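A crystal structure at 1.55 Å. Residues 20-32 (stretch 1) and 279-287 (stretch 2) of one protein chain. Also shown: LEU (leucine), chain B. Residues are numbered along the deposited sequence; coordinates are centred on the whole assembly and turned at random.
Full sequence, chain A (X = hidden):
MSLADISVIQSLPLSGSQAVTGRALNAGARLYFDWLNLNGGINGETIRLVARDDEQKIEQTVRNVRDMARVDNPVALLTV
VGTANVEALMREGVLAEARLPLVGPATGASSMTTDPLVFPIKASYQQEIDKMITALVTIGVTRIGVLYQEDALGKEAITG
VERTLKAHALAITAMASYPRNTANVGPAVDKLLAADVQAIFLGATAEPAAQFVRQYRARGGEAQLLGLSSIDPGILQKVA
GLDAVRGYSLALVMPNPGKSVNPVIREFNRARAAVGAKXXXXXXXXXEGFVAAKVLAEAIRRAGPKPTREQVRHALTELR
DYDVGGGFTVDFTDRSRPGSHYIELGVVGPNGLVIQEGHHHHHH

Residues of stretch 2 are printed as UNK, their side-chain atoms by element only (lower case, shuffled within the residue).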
# COMPACT_ATOMS: atom_id res chain seq x y z
N VAL A 20 9.59 7.82 2.92
CA VAL A 20 8.69 7.69 4.06
C VAL A 20 7.86 6.42 3.97
O VAL A 20 7.68 5.71 4.97
CB VAL A 20 7.75 8.92 4.17
CG1 VAL A 20 6.87 9.01 2.93
CG2 VAL A 20 6.91 8.82 5.43
N THR A 21 7.38 6.11 2.77
CA THR A 21 6.56 4.92 2.55
C THR A 21 7.38 3.64 2.64
O THR A 21 7.00 2.69 3.33
CB THR A 21 5.85 5.01 1.19
OG1 THR A 21 4.91 6.08 1.22
CG2 THR A 21 5.12 3.71 0.88
N GLY A 22 8.51 3.61 1.94
CA GLY A 22 9.36 2.42 1.96
C GLY A 22 9.88 2.10 3.35
O GLY A 22 9.89 0.94 3.76
N ARG A 23 10.32 3.12 4.08
CA ARG A 23 10.84 2.91 5.42
C ARG A 23 9.77 2.32 6.34
O ARG A 23 10.07 1.46 7.17
CB ARG A 23 11.34 4.23 6.02
CG ARG A 23 12.52 4.84 5.30
CD ARG A 23 12.77 6.24 5.83
NE ARG A 23 13.73 6.98 5.02
CZ ARG A 23 13.90 8.29 5.08
NH1 ARG A 23 13.16 9.02 5.91
NH2 ARG A 23 14.79 8.88 4.30
N ALA A 24 8.53 2.78 6.18
CA ALA A 24 7.43 2.29 7.01
C ALA A 24 7.11 0.83 6.73
O ALA A 24 6.89 0.04 7.65
CB ALA A 24 6.20 3.15 6.81
N LEU A 25 7.05 0.47 5.45
CA LEU A 25 6.76 -0.91 5.08
C LEU A 25 7.87 -1.83 5.60
O LEU A 25 7.60 -2.91 6.13
CB LEU A 25 6.64 -1.04 3.56
CG LEU A 25 5.36 -0.40 3.00
CD1 LEU A 25 5.53 -0.14 1.52
CD2 LEU A 25 4.17 -1.32 3.25
N ASN A 26 9.12 -1.40 5.46
CA ASN A 26 10.23 -2.19 5.94
C ASN A 26 10.20 -2.29 7.47
O ASN A 26 10.43 -3.35 8.03
CB ASN A 26 11.56 -1.58 5.51
CG ASN A 26 12.75 -2.26 6.15
OD1 ASN A 26 13.05 -3.42 5.86
ND2 ASN A 26 13.42 -1.56 7.05
N ALA A 27 9.91 -1.17 8.13
CA ALA A 27 9.85 -1.16 9.59
C ALA A 27 8.79 -2.12 10.11
O ALA A 27 9.01 -2.82 11.10
CB ALA A 27 9.57 0.25 10.09
N GLY A 28 7.63 -2.15 9.45
CA GLY A 28 6.58 -3.04 9.89
C GLY A 28 6.92 -4.51 9.69
O GLY A 28 6.65 -5.34 10.56
N ALA A 29 7.53 -4.83 8.56
CA ALA A 29 7.90 -6.21 8.28
C ALA A 29 9.02 -6.65 9.21
O ALA A 29 8.99 -7.76 9.76
CB ALA A 29 8.33 -6.35 6.82
N ARG A 30 10.02 -5.79 9.38
CA ARG A 30 11.14 -6.09 10.25
C ARG A 30 10.64 -6.28 11.68
O ARG A 30 11.09 -7.19 12.39
CB ARG A 30 12.17 -4.96 10.20
CG ARG A 30 13.42 -5.21 11.03
CD ARG A 30 14.44 -4.10 10.84
NE ARG A 30 15.67 -4.34 11.59
CZ ARG A 30 15.78 -4.27 12.91
NH1 ARG A 30 14.72 -3.96 13.65
NH2 ARG A 30 16.95 -4.50 13.50
N LEU A 31 9.70 -5.44 12.09
CA LEU A 31 9.15 -5.55 13.43
C LEU A 31 8.48 -6.90 13.62
O LEU A 31 8.70 -7.59 14.62
CB LEU A 31 8.13 -4.44 13.69
CG LEU A 31 7.40 -4.54 15.04
CD1 LEU A 31 8.40 -4.43 16.19
CD2 LEU A 31 6.35 -3.44 15.14
N TYR A 32 7.66 -7.30 12.65
CA TYR A 32 6.98 -8.58 12.79
C TYR A 32 7.97 -9.74 12.87
O TYR A 32 7.83 -10.62 13.72
CB TYR A 32 6.01 -8.85 11.64
CG TYR A 32 5.26 -10.13 11.90
CD1 TYR A 32 4.26 -10.18 12.88
CD2 TYR A 32 5.64 -11.32 11.29
CE1 TYR A 32 3.68 -11.39 13.26
CE2 TYR A 32 5.07 -12.54 11.66
CZ TYR A 32 4.10 -12.56 12.65
OH TYR A 32 3.57 -13.76 13.06
N UNK A 279 12.47 3.14 17.15
CA UNK A 279 12.51 3.86 15.88
C UNK A 279 11.28 3.61 15.00
O UNK A 279 11.06 4.33 14.02
c UNK A 279 13.88 1.97 14.88
o UNK A 279 13.93 1.22 15.88
o UNK A 279 13.92 1.55 13.70
c UNK A 279 13.77 3.47 15.10
N UNK A 280 10.49 2.60 15.35
CA UNK A 280 9.30 2.27 14.57
C UNK A 280 8.03 2.95 15.08
O UNK A 280 7.67 2.81 16.25
c UNK A 280 7.83 0.41 13.71
c UNK A 280 9.06 0.74 14.56
c UNK A 280 10.29 0.03 14.02
N UNK A 281 7.36 3.68 14.20
CA UNK A 281 6.12 4.36 14.56
C UNK A 281 4.92 3.63 13.97
O UNK A 281 4.97 3.12 12.85
o UNK A 281 7.07 6.70 16.05
c UNK A 281 6.13 5.80 14.05
o UNK A 281 7.93 7.35 14.14
c UNK A 281 7.12 6.68 14.80
N UNK A 282 3.84 3.57 14.74
CA UNK A 282 2.62 2.93 14.29
C UNK A 282 2.03 3.81 13.18
O UNK A 282 1.85 5.01 13.37
c UNK A 282 -0.61 2.40 16.45
c UNK A 282 0.21 2.33 15.17
c UNK A 282 0.25 0.91 14.63
c UNK A 282 1.63 2.83 15.46
N UNK A 283 1.76 3.21 12.03
CA UNK A 283 1.19 3.94 10.90
C UNK A 283 0.51 2.95 9.97
O UNK A 283 0.72 1.74 10.09
c UNK A 283 2.29 4.66 10.11
o UNK A 283 3.11 3.74 9.42
N UNK A 284 -0.29 3.46 9.05
CA UNK A 284 -0.98 2.59 8.11
C UNK A 284 -0.01 1.74 7.30
O UNK A 284 -0.18 0.53 7.20
c UNK A 284 -5.93 3.80 8.56
c UNK A 284 -1.87 3.41 7.17
c UNK A 284 -5.05 4.88 8.67
c UNK A 284 -5.50 2.60 8.00
c UNK A 284 -4.18 2.48 7.54
c UNK A 284 -3.73 4.74 8.21
c UNK A 284 -3.29 3.55 7.65
N UNK A 285 1.03 2.36 6.73
CA UNK A 285 1.97 1.59 5.92
C UNK A 285 2.81 0.62 6.76
O UNK A 285 3.19 -0.44 6.27
n UNK A 285 1.69 3.40 0.84
c UNK A 285 2.14 3.53 4.21
n UNK A 285 1.65 1.14 0.44
c UNK A 285 2.88 2.52 5.11
n UNK A 285 1.13 1.93 2.54
c UNK A 285 0.88 2.97 3.55
c UNK A 285 1.50 2.16 1.28
N UNK A 286 3.07 0.96 8.02
CA UNK A 286 3.84 0.05 8.86
C UNK A 286 2.98 -1.17 9.17
O UNK A 286 3.46 -2.30 9.23
c UNK A 286 4.26 0.75 10.16
N UNK A 287 1.68 -0.94 9.36
CA UNK A 287 0.76 -2.04 9.62
C UNK A 287 0.68 -2.93 8.38
O UNK A 287 0.61 -4.15 8.50
c UNK A 287 -1.67 -2.64 9.98
c UNK A 287 -0.64 -1.51 10.00
c UNK A 287 -0.58 -0.90 11.40
N LEU B . 2.97 1.53 -4.22
CA LEU B . 2.94 3.02 -4.26
C LEU B . 2.76 3.57 -2.86
O LEU B . 3.11 4.75 -2.66
CB LEU B . 1.78 3.47 -5.14
CG LEU B . 1.88 2.66 -6.42
CD1 LEU B . 0.54 2.27 -6.89
CD2 LEU B . 2.60 3.42 -7.45
OXT LEU B . 2.28 2.82 -1.98

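Position 279 carries two side-chain carbons, the second bonded to two oxygens, a short carboxylate. Its nearest approach to stretch 1 is from one carboxylate oxygen to Arg30 NH1, 5.6 Å, so connectivity alone decides, and it reads Asp279.

Position 280 has three carbons, forked at the first: CB bears two methyls. CA-to-CB points toward stretch 1, where one methyl lies 4.0 Å from Ala27 CB and the other 4.4 Å from Leu31 CD2. Branching at CB with no heteroatom gives Val280; the methyls are CG2 and CG1 respectively.

Position 281 repeats the pattern of two carbons, the second with two oxygens, and its CB is 7.6 Å from Ala27 CB, the nearest approach of the side chain to stretch 1. It is Asp281.

Position 282 shows four carbons forked at the second, and its CA-to-CB bond points away from the helix. The fork at the second carbon rather than the first identifies Leu282.

Position 283 has one carbon and one oxygen. That oxygen lies 4.1 Å from Ala24 CB and accepts a hydrogen bond from the backbone N of position 286 at 3.1 Å, with an angle of 151° at the hydrogen. A hydroxyl on CB, with no methyl beside it, means Ser283, the N-cap of the helix that starts at the next position.

Position 284 holds one carbon followed by a six-carbon ring without a hydroxyl: Phe284. The end of its side chain leads away from stretch 1.

Position 285 has three carbons, a nitrogen, then a carbon carrying two more nitrogens. Among the standard residues only arginine ends in a guanidinium, so this is Arg285. Its CB lies 3.8 Å from Ala24 CB, and NH1 is 3.4 Å from Thr21 CG2. Thr21 CG2 and Leu25 CD1 cover one face of the group. At its edge, NH1 and NH2 donate to OXT of the bound leucine, at 2.9 and 3.0 Å.

Position 286 has a single carbon, hence Ala286. Its CA approaches Ala24 O at 3.3 Å, and its own O lies 3.3 Å from Gly28 CA.

Position 287 has three carbons forked at the first, and its CA-to-CB bond points away from stretch 1: Val287.

The contact buries 435 Å² without a hydrogen bond between the stretches. Its closest backbone approach is Gly28 to Ala286, with CA atoms 4.3 Å apart; two CA-H...O contacts, with angles of 153° and 154° at the hydrogen, accompany it. An ideal CB on Gly28 would fall 1.9 Å from Ala286 O, a clash, so the missing side chain permits this packing. Val280 adds apolar contacts at one end, while at the other Thr21 and Leu25 pack against the guanidinium that binds the leucine carboxylate.

Stretch 2, residues 279-287: DVDLSFRAV
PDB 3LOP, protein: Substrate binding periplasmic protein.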